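Local coordinates for malonyl-CoA-[acyl-carrier-protein] transacylase (Coxiella burnetii, PDB 3TQE) that probably transfers the malonyl group from malonyl-CoA to holo-acyl carrier protein, the step that supplies malonyl units for fatty acid synthesis, at residues A45-L48 with W49-V52; E243-I246 with I247-A250. All coordinates share one frame; numbering follows the deposited sequence.

Interaction 1 of 2, residues A45-L48 with W49-V52; sequences AYDL and WALV
D47 caps the first turn of helix 48-54 and receives the backbone N-H of A50. This is an N-cap in the acyl transferase domain, at the short link that joins helix 31-44 to helix 48-54. OD1 of D47 lies 3.0 Å from A50 N, and the bond is nearly straight at 168°. The N-H reaches the oxygen from above the carboxylate plane. The carboxylate swings over the helix start because CG stands opposite the backbone N (chi1 -175°). A negative charge here would probably suit the positive end of the helix dipole. This is the solvent side: D47 is exposed, and the CB of A50 sits beside its carboxylate, 3.4 Å from CG.

The other side is closely packed. L48, L51 and V52 are buried. L48 lies on F37 and A40 of helix 31-44, and L51 and V52 touch helices 57-60 and 63-83. S41 OG is hydrogen-bonded to L48 N. Helical backbone bonds run from L51 N to D47 O and from V52 N to L48 O. Y46 is partly exposed at the margin, where it touches P68 of helix 63-83. Its CG is set between the backbone N and the carbonyl carbon (chi1 63°). CD1 of L51 approaches the Y46 ring obliquely, 3.5 Å from CE1 of Y46.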
loop_
_atom_site.group_PDB
_atom_site.type_symbol
_atom_site.label_atom_id
_atom_site.label_comp_id
_atom_site.label_asym_id
_atom_site.label_seq_id
_atom_site.Cartn_x
_atom_site.Cartn_y
_atom_site.Cartn_z
ATOM N N ALA A 45 0.279 10.430 19.860
ATOM C CA ALA A 45 -0.052 11.506 20.804
ATOM C C ALA A 45 -1.230 12.386 20.400
ATOM O O ALA A 45 -1.441 13.440 20.978
ATOM C CB ALA A 45 1.188 12.368 21.169
ATOM N N TYR A 46 -2.046 11.929 19.463
ATOM C CA TYR A 46 -3.325 12.554 19.163
ATOM C C TYR A 46 -4.317 11.432 18.881
ATOM O O TYR A 46 -3.925 10.268 18.719
ATOM C CB TYR A 46 -3.257 13.517 17.978
ATOM C CG TYR A 46 -2.896 12.869 16.665
ATOM C CD1 TYR A 46 -3.878 12.361 15.838
ATOM C CD2 TYR A 46 -1.576 12.734 16.261
ATOM C CE1 TYR A 46 -3.575 11.730 14.656
ATOM C CE2 TYR A 46 -1.266 12.144 15.056
ATOM C CZ TYR A 46 -2.282 11.635 14.260
ATOM O OH TYR A 46 -1.969 11.029 13.100
ATOM N N ASP A 47 -5.594 11.785 18.853
ATOM C CA ASP A 47 -6.668 10.814 18.719
ATOM C C ASP A 47 -6.872 10.514 17.259
ATOM O O ASP A 47 -7.507 11.256 16.506
ATOM C CB ASP A 47 -7.935 11.369 19.356
ATOM C CG ASP A 47 -9.067 10.386 19.366
ATOM O OD1 ASP A 47 -9.042 9.391 18.610
ATOM O OD2 ASP A 47 -10.010 10.647 20.132
ATOM N N LEU A 48 -6.275 9.419 16.825
ATOM C CA LEU A 48 -6.320 9.057 15.433
ATOM C C LEU A 48 -7.724 8.689 14.981
ATOM O O LEU A 48 -8.112 8.994 13.866
ATOM C CB LEU A 48 -5.374 7.910 15.184
ATOM C CG LEU A 48 -5.258 7.452 13.738
ATOM C CD1 LEU A 48 -4.783 8.552 12.784
ATOM C CD2 LEU A 48 -4.297 6.239 13.697
ATOM N N TRP A 49 -8.471 8.017 15.835
ATOM C CA TRP A 49 -9.836 7.664 15.448
ATOM C C TRP A 49 -10.676 8.911 15.179
ATOM O O TRP A 49 -11.366 8.996 14.184
ATOM C CB TRP A 49 -10.467 6.832 16.530
ATOM C CG TRP A 49 -11.839 6.372 16.225
ATOM C CD1 TRP A 49 -12.973 6.790 16.827
ATOM C CD2 TRP A 49 -12.225 5.376 15.279
ATOM N NE1 TRP A 49 -14.063 6.101 16.329
ATOM C CE2 TRP A 49 -13.626 5.230 15.368
ATOM C CE3 TRP A 49 -11.528 4.600 14.366
ATOM C CZ2 TRP A 49 -14.335 4.348 14.566
ATOM C CZ3 TRP A 49 -12.226 3.698 13.592
ATOM C CH2 TRP A 49 -13.619 3.580 13.693
ATOM N N ALA A 50 -10.543 9.908 16.050
ATOM C CA ALA A 50 -11.252 11.142 15.877
ATOM C C ALA A 50 -10.877 11.816 14.583
ATOM O O ALA A 50 -11.731 12.330 13.863
ATOM C CB ALA A 50 -10.989 12.051 17.053
ATOM N N LEU A 51 -9.594 11.759 14.235
ATOM C CA LEU A 51 -9.150 12.365 13.009
ATOM C C LEU A 51 -9.755 11.645 11.824
ATOM O O LEU A 51 -10.236 12.271 10.905
ATOM C CB LEU A 51 -7.621 12.352 12.938
ATOM C CG LEU A 51 -6.940 13.067 11.782
ATOM C CD1 LEU A 51 -5.504 13.402 12.194
ATOM C CD2 LEU A 51 -6.911 12.269 10.527
ATOM N N VAL A 52 -9.740 10.318 11.837
ATOM C CA VAL A 52 -10.245 9.565 10.716
ATOM C C VAL A 52 -11.745 9.686 10.593
ATOM O O VAL A 52 -12.263 9.683 9.495
ATOM C CB VAL A 52 -9.834 8.096 10.865
ATOM C CG1 VAL A 52 -10.550 7.225 9.893
ATOM C CG2 VAL A 52 -8.305 7.989 10.717
#

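Interaction 2 of 2, residues E243-I246 with I247-A250; sequences EANI and IRGA. With GLY (glycine), chain C.
The guanidinium of R248 is met at its edge by the carboxylate of a bound glycine and, also at its edge but somewhat tilted from its plane, by OD1 of N245. A244 CB approaches it obliquely. The glycine is held by a two-pronged grip: NH1 of R248 binds its OXT at 2.9 Å and NH2 binds its O at 2.8 Å. The glycine C lies in the guanidinium plane, as expected of such a pair. NH1 also donates to OD1 of N245, at 2.8 Å. That bond is bent, 137° at the hydrogen, and NH1 stands above the amide's carbonyl plane. The amide and guanidinium planes are 56° apart.

R248 reaches the ligand with its chain extended from CG to NE. Its NE and NH2 are further hydrogen-bonded to the backbone oxygens of I220 and I223, which helps fix the turn of the group. A244 CB lies 3.4 Å from glycine OXT and forms part of the pocket. The glycine is also hydrogen-bonded to I225 O.

Behind these groups runs ordinary helix backbone. I247 N binds O of E243, the N-cap residue, at 2.9 Å, and R248 N binds A244 O. The contact forms the first turns of helix 244-254. I247 and A250 are buried against loop residues P228 and H234, and R248 touches I225 in the loop that follows helix 210-220.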
loop_
_atom_site.group_PDB
_atom_site.type_symbol
_atom_site.label_atom_id
_atom_site.label_comp_id
_atom_site.label_asym_id
_atom_site.label_seq_id
_atom_site.Cartn_x
_atom_site.Cartn_y
_atom_site.Cartn_z
ATOM N N GLU A 243 15.453 -12.025 6.761
ATOM C CA GLU A 243 16.517 -11.401 7.511
ATOM C C GLU A 243 16.234 -9.940 7.773
ATOM O O GLU A 243 15.879 -9.236 6.843
ATOM C CB GLU A 243 17.786 -11.510 6.683
ATOM C CG GLU A 243 18.056 -12.896 6.159
ATOM C CD GLU A 243 17.498 -13.230 4.712
ATOM O OE1 GLU A 243 16.491 -12.636 4.115
ATOM O OE2 GLU A 243 18.107 -14.202 4.188
ATOM N N ALA A 244 16.407 -9.479 9.002
ATOM C CA ALA A 244 16.040 -8.121 9.376
ATOM C C ALA A 244 16.679 -7.083 8.503
ATOM O O ALA A 244 16.001 -6.167 8.040
ATOM C CB ALA A 244 16.347 -7.843 10.820
ATOM N N ASN A 245 17.975 -7.196 8.254
ATOM C CA ASN A 245 18.623 -6.129 7.500
ATOM C C ASN A 245 18.230 -6.141 6.040
ATOM O O ASN A 245 18.266 -5.118 5.366
ATOM C CB ASN A 245 20.133 -6.186 7.649
ATOM C CG ASN A 245 20.593 -5.646 8.962
ATOM O OD1 ASN A 245 20.007 -4.704 9.508
ATOM N ND2 ASN A 245 21.694 -6.192 9.452
ATOM N N ILE A 246 17.837 -7.300 5.536
ATOM C CA ILE A 246 17.362 -7.383 4.167
ATOM C C ILE A 246 15.973 -6.747 4.086
ATOM O O ILE A 246 15.674 -6.023 3.151
ATOM C CB ILE A 246 17.364 -8.834 3.651
ATOM C CG1 ILE A 246 18.748 -9.460 3.774
ATOM C CG2 ILE A 246 16.921 -8.900 2.217
ATOM C CD1 ILE A 246 19.832 -8.716 3.111
ATOM N N ILE A 247 15.137 -6.991 5.087
ATOM C CA ILE A 247 13.863 -6.301 5.166
ATOM C C ILE A 247 14.066 -4.796 5.259
ATOM O O ILE A 247 13.388 -4.041 4.560
ATOM C CB ILE A 247 13.040 -6.846 6.342
ATOM C CG1 ILE A 247 12.659 -8.283 6.069
ATOM C CG2 ILE A 247 11.790 -5.961 6.572
ATOM C CD1 ILE A 247 12.061 -9.012 7.264
ATOM N N ARG A 248 15.003 -4.344 6.092
ATOM C CA ARG A 248 15.282 -2.918 6.156
ATOM C C ARG A 248 15.654 -2.386 4.792
ATOM O O ARG A 248 15.156 -1.352 4.368
ATOM C CB ARG A 248 16.421 -2.613 7.108
ATOM C CG ARG A 248 16.104 -2.863 8.549
ATOM C CD ARG A 248 17.224 -2.384 9.470
ATOM N NE ARG A 248 16.761 -2.550 10.844
ATOM C CZ ARG A 248 16.974 -3.624 11.598
ATOM N NH1 ARG A 248 17.735 -4.631 11.174
ATOM N NH2 ARG A 248 16.454 -3.689 12.799
ATOM N N GLY A 249 16.558 -3.066 4.096
ATOM C CA GLY A 249 16.943 -2.624 2.779
ATOM C C GLY A 249 15.764 -2.521 1.833
ATOM O O GLY A 249 15.692 -1.583 1.034
ATOM N N ALA A 250 14.865 -3.501 1.894
ATOM C CA ALA A 250 13.723 -3.519 1.014
ATOM C C ALA A 250 12.795 -2.347 1.276
ATOM O O ALA A 250 12.255 -1.755 0.351
ATOM C CB ALA A 250 12.981 -4.830 1.148
HETATM N N GLY C . 15.796 -8.377 15.415
HETATM C CA GLY C . 17.059 -8.185 14.632
HETATM C C GLY C . 17.160 -6.772 14.107
HETATM O O GLY C . 16.244 -5.970 14.388
HETATM O OXT GLY C . 18.139 -6.421 13.387
#

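How the interactions relate
Both contacts lie at helix starts in the acyl transferase domain, but they lie in separate parts of the fold. Interaction 1 opens helix 48-54, and interaction 2 opens helix 244-254. Their centres are 30 Å apart, their nearest atoms about 21 Å apart, and they do not touch. Interaction 1 lies away from both glycine pockets and the probable active site. Interaction 2 supplies A244 and R248 to a glycine pocket completed by I223, S224 and I225. A second glycine lies with S96 and H205, the predicted active-site pair. R248 binds the first glycine, and A250, two residues on, has its side chain about 11 Å from that of H205.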